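Variant surface glycoprotein MITat 1.13 (Trypanosoma brucei, PDB 6Z8H) probably forms, as a GPI-anchored glycoprotein, part of the dense coat on the trypanosome surface that serves evasion of the host immune response. Local coordinates at the interface of chains A and B. Sequence-based numbering; all coordinates share one arbitrary frame. Chains: chain A/B, Variant surface glycoprotein MITat 1.13.

Contact 1: the interface of chains A and B. Residues chain A 129, 133, 158, 226, 228, 256; chain B 129, 133, 158, 226, 228, 256.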
# COMPACT_ATOMS: atom_id res chain seq x y z
N LEU A 129 -12.90 14.16 18.56
CA LEU A 129 -13.98 15.12 18.70
C LEU A 129 -15.29 14.52 19.20
O LEU A 129 -16.24 15.27 19.42
CB LEU A 129 -14.22 15.79 17.34
CG LEU A 129 -13.05 16.58 16.77
CD1 LEU A 129 -13.40 17.12 15.42
CD2 LEU A 129 -12.68 17.73 17.70
N LEU A 133 -15.82 19.59 22.34
CA LEU A 133 -14.63 20.42 22.49
C LEU A 133 -14.74 21.33 23.72
O LEU A 133 -14.17 22.42 23.76
CB LEU A 133 -14.36 21.23 21.23
CG LEU A 133 -13.59 20.47 20.13
CD1 LEU A 133 -13.43 21.28 18.95
CD2 LEU A 133 -12.28 20.03 20.73
N GLY A 158 -11.65 23.66 23.78
CA GLY A 158 -10.49 23.28 22.99
C GLY A 158 -9.86 21.98 23.39
O GLY A 158 -8.93 21.55 22.70
N LEU A 226 -19.08 23.73 22.81
CA LEU A 226 -19.10 23.25 21.43
C LEU A 226 -19.20 21.73 21.41
O LEU A 226 -18.38 21.03 22.03
CB LEU A 226 -17.85 23.70 20.69
CG LEU A 226 -17.63 23.14 19.28
CD1 LEU A 226 -18.79 23.50 18.40
CD2 LEU A 226 -16.32 23.69 18.72
N PHE A 228 -20.63 18.29 18.66
CA PHE A 228 -20.73 17.90 17.26
C PHE A 228 -21.73 16.75 17.16
O PHE A 228 -21.85 15.95 18.10
CB PHE A 228 -19.39 17.43 16.67
CG PHE A 228 -18.35 18.51 16.59
CD1 PHE A 228 -18.37 19.43 15.56
CD2 PHE A 228 -17.34 18.57 17.53
CE1 PHE A 228 -17.42 20.44 15.49
CE2 PHE A 228 -16.36 19.56 17.45
CZ PHE A 228 -16.40 20.49 16.42
N PHE A 256 -16.39 16.95 8.16
CA PHE A 256 -14.96 16.64 8.17
C PHE A 256 -14.59 15.63 7.09
O PHE A 256 -13.59 15.81 6.38
CB PHE A 256 -14.57 16.09 9.53
CG PHE A 256 -14.46 17.15 10.61
CD1 PHE A 256 -13.29 17.87 10.73
CD2 PHE A 256 -15.53 17.44 11.48
CE1 PHE A 256 -13.18 18.88 11.70
CE2 PHE A 256 -15.39 18.42 12.46
CZ PHE A 256 -14.22 19.14 12.56
N LEU B 129 -9.45 22.90 10.33
CA LEU B 129 -9.39 23.55 11.63
C LEU B 129 -8.43 24.72 11.65
O LEU B 129 -8.36 25.43 12.66
CB LEU B 129 -9.00 22.53 12.70
CG LEU B 129 -9.96 21.37 12.96
CD1 LEU B 129 -9.37 20.46 14.01
CD2 LEU B 129 -11.30 21.90 13.42
N LEU B 133 -12.41 27.68 15.02
CA LEU B 133 -13.76 27.13 15.02
C LEU B 133 -14.80 28.18 15.39
O LEU B 133 -15.81 27.87 16.04
CB LEU B 133 -13.86 25.92 15.96
CG LEU B 133 -13.37 24.64 15.29
CD1 LEU B 133 -13.25 23.55 16.29
CD2 LEU B 133 -14.29 24.26 14.15
N GLY B 158 -18.13 26.40 15.84
CA GLY B 158 -18.32 25.12 15.21
C GLY B 158 -18.15 25.09 13.70
O GLY B 158 -18.16 24.00 13.11
N LEU B 226 -12.86 29.99 19.77
CA LEU B 226 -11.94 28.86 19.84
C LEU B 226 -11.03 28.89 18.62
O LEU B 226 -11.52 28.89 17.48
CB LEU B 226 -12.70 27.53 19.90
CG LEU B 226 -11.88 26.25 19.82
CD1 LEU B 226 -10.83 26.17 20.91
CD2 LEU B 226 -12.81 25.06 19.85
N PHE B 228 -6.80 27.47 17.40
CA PHE B 228 -5.81 26.44 17.64
C PHE B 228 -4.47 26.98 17.17
O PHE B 228 -4.42 27.82 16.28
CB PHE B 228 -6.10 25.16 16.85
CG PHE B 228 -7.36 24.47 17.25
CD1 PHE B 228 -7.39 23.62 18.33
CD2 PHE B 228 -8.52 24.66 16.54
CE1 PHE B 228 -8.56 23.00 18.71
CE2 PHE B 228 -9.70 24.01 16.90
CZ PHE B 228 -9.70 23.19 17.99
N PHE B 256 -3.94 16.57 17.76
CA PHE B 256 -4.66 15.75 16.78
C PHE B 256 -3.78 14.66 16.17
O PHE B 256 -4.20 13.51 16.06
CB PHE B 256 -5.26 16.61 15.68
CG PHE B 256 -6.44 17.43 16.13
CD1 PHE B 256 -7.68 16.86 16.17
CD2 PHE B 256 -6.31 18.76 16.56
CE1 PHE B 256 -8.79 17.59 16.63
CE2 PHE B 256 -7.43 19.49 17.00
CZ PHE B 256 -8.65 18.92 17.01
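A:Leu133 and B:Leu133 meet tip to tip on the two-fold axis, their CD1 methyls 3.5 Å apart, slightly tighter than an ordinary van der Waals contact. The patch is a worked example of how a symmetric dimer builds a small apolar core from one repeated set of side chains. The two leucines cross at about a right angle, and each CD1 also touches CD2 of the opposing Leu226, as in the 3.9 Å between A:Leu133 CD1 and B:Leu226 CD2. The two Leu226 CD2 methyls meet as well, which closes a four-leucine cluster about the axis.

Leu226 divides its work between its two branches. With CG anti to the backbone N (chi1 173°), A:Leu226 turns CD2 into the cluster and lays CD1 against the backbone of B:Gly158, 3.6 Å from its CA. Having no side chain, the glycine lets the methyl come right up to the main chain.

Further out, A:Phe256 and B:Leu129 cross at about a right angle. The leucine CD2 lies in the plane of the ring at its edge, 4.0 Å from A:Phe256 CE1; with the chains exchanged, A:Leu129 CD2 again lies 4.0 Å from B:Phe256 CE1. Within each subunit the Phe228 ring backs the core, its edge directed at Leu133.

At the rim, the carbonyl O of B:Gly158 lies 4.3 Å from A:Phe228 CE1, and no polar pair across this patch comes within bonding reach. Among these residues the contact across the interface is therefore apolar. The site gathers the end of helix 78-129, strand 221-229 and the loops carrying Leu133, Gly158 and Phe256, where the long helices give way to the strand-rich end of the molecule.

Contact 2: the interface of chains A and B. Residues chain A 113-114, 117-118; chain B 113-114, 117-118.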
# COMPACT_ATOMS: atom_id res chain seq x y z
N ILE A 113 -6.01 0.83 -0.72
CA ILE A 113 -5.20 1.06 0.47
C ILE A 113 -5.05 2.55 0.74
O ILE A 113 -5.25 3.03 1.87
CB ILE A 113 -3.81 0.41 0.33
CG1 ILE A 113 -3.93 -1.12 0.35
CG2 ILE A 113 -2.88 0.96 1.42
CD1 ILE A 113 -2.65 -1.82 -0.11
N SER A 114 -4.73 3.32 -0.30
CA SER A 114 -4.48 4.73 -0.06
C SER A 114 -5.75 5.46 0.35
O SER A 114 -5.72 6.31 1.24
CB SER A 114 -3.88 5.39 -1.29
OG SER A 114 -4.82 5.54 -2.32
N GLU A 117 -6.87 4.28 4.01
CA GLU A 117 -5.99 4.79 5.06
C GLU A 117 -6.17 6.31 5.25
O GLU A 117 -6.14 6.79 6.38
CB GLU A 117 -4.53 4.43 4.77
CG GLU A 117 -4.25 2.93 4.91
CD GLU A 117 -4.26 2.43 6.37
OE1 GLU A 117 -4.66 3.19 7.28
OE2 GLU A 117 -3.87 1.25 6.56
N GLU A 118 -6.43 7.06 4.16
CA GLU A 118 -6.74 8.48 4.31
C GLU A 118 -8.02 8.66 5.11
O GLU A 118 -8.08 9.52 6.01
CB GLU A 118 -6.85 9.16 2.94
CG GLU A 118 -7.09 10.66 3.06
CD GLU A 118 -7.05 11.40 1.75
OE1 GLU A 118 -6.58 10.83 0.75
OE2 GLU A 118 -7.45 12.57 1.68
N ILE B 113 3.31 3.43 3.03
CA ILE B 113 2.13 3.93 2.35
C ILE B 113 1.01 4.06 3.35
O ILE B 113 0.34 5.10 3.43
CB ILE B 113 1.72 2.98 1.21
CG1 ILE B 113 2.70 3.04 0.03
CG2 ILE B 113 0.32 3.35 0.77
CD1 ILE B 113 2.58 1.88 -0.93
N SER B 114 0.82 3.03 4.17
CA SER B 114 -0.27 3.04 5.15
C SER B 114 -0.12 4.18 6.15
O SER B 114 -1.10 4.83 6.54
CB SER B 114 -0.27 1.71 5.91
OG SER B 114 -0.64 0.66 5.06
N GLU B 117 -0.51 7.73 4.47
CA GLU B 117 -1.87 8.04 4.06
C GLU B 117 -2.74 8.31 5.29
O GLU B 117 -3.60 9.18 5.24
CB GLU B 117 -2.43 6.94 3.15
CG GLU B 117 -1.75 6.91 1.80
CD GLU B 117 -2.20 8.00 0.84
OE1 GLU B 117 -2.96 8.91 1.28
OE2 GLU B 117 -1.77 7.94 -0.34
N GLU B 118 -2.53 7.57 6.39
CA GLU B 118 -3.25 7.88 7.64
C GLU B 118 -2.90 9.29 8.12
O GLU B 118 -3.79 10.05 8.53
CB GLU B 118 -2.92 6.83 8.71
CG GLU B 118 -3.65 7.09 10.03
CD GLU B 118 -3.48 5.98 11.06
OE1 GLU B 118 -2.99 4.91 10.74
OE2 GLU B 118 -3.88 6.14 12.21
O HOH W 1 -3.86 11.46 0.52
O HOH W 2 -4.90 2.75 10.08
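A:Glu117 and B:Glu117 pack by their aliphatic stems, CB to CB at 3.7 Å, where the two copies of helix 78-129 pass each other at the two-fold axis. The pair illustrates how an acidic residue can serve a helix interface with its carbons while its carboxylate is carried to the side. Beside it the backbones come close, the carbonyl O of A:Glu117 lying 3.3 Å from CA of B:Glu118. A:Ile113 and B:Ile113 add an apolar touch through CG2, the side chains crossing at about a right angle.

A bend in each Glu117 side chain (chi2 -71° in A:Glu117) folds its carboxylate back alongside Ser114 of the partner. B:Glu117 OE2 comes 3.4 Å from CB of A:Ser114, a contact with the methylene. The serines differ: OG of A:Ser114 sits between the backbone N and the carbonyl carbon (chi1 72°), whereas that of B:Ser114 is anti to the carbonyl carbon and lies 3.6 Å from A:Glu117 OE2.

The other carboxylate oxygen of each Glu117 looks toward Glu118 of the partner, an acid that would carry like charge if both are ionised and whose side chain is extended beyond CG. Their proximity might raise the proton affinity of either acid, but a water mediates between them on each side. Water 1 lies 2.8 Å from A:Glu118 OE1 and equally far from B:Glu117 OE1; water 2 lies 2.8 Å from A:Glu117 OE1 and 3.0 Å from B:Glu118 OE1.

Contact 1 and contact 2 lie about 24 Å apart, measured between the centres of their C-alpha atoms, and both straddle the same two-fold axis. Helix 78-129 joins them: its body supplies every protein residue of contact 2, while its last residue, Leu129, enters contact 1. One element thus links an apolar patch built largely from loops and a strand with a helix pair bordered by water and acidic groups. The two-fold arrangement, in which every contact has a twin, is consistent with the dimer that variant surface glycoproteins are known to form, with the two subunits meeting at successive levels of an elongated molecule.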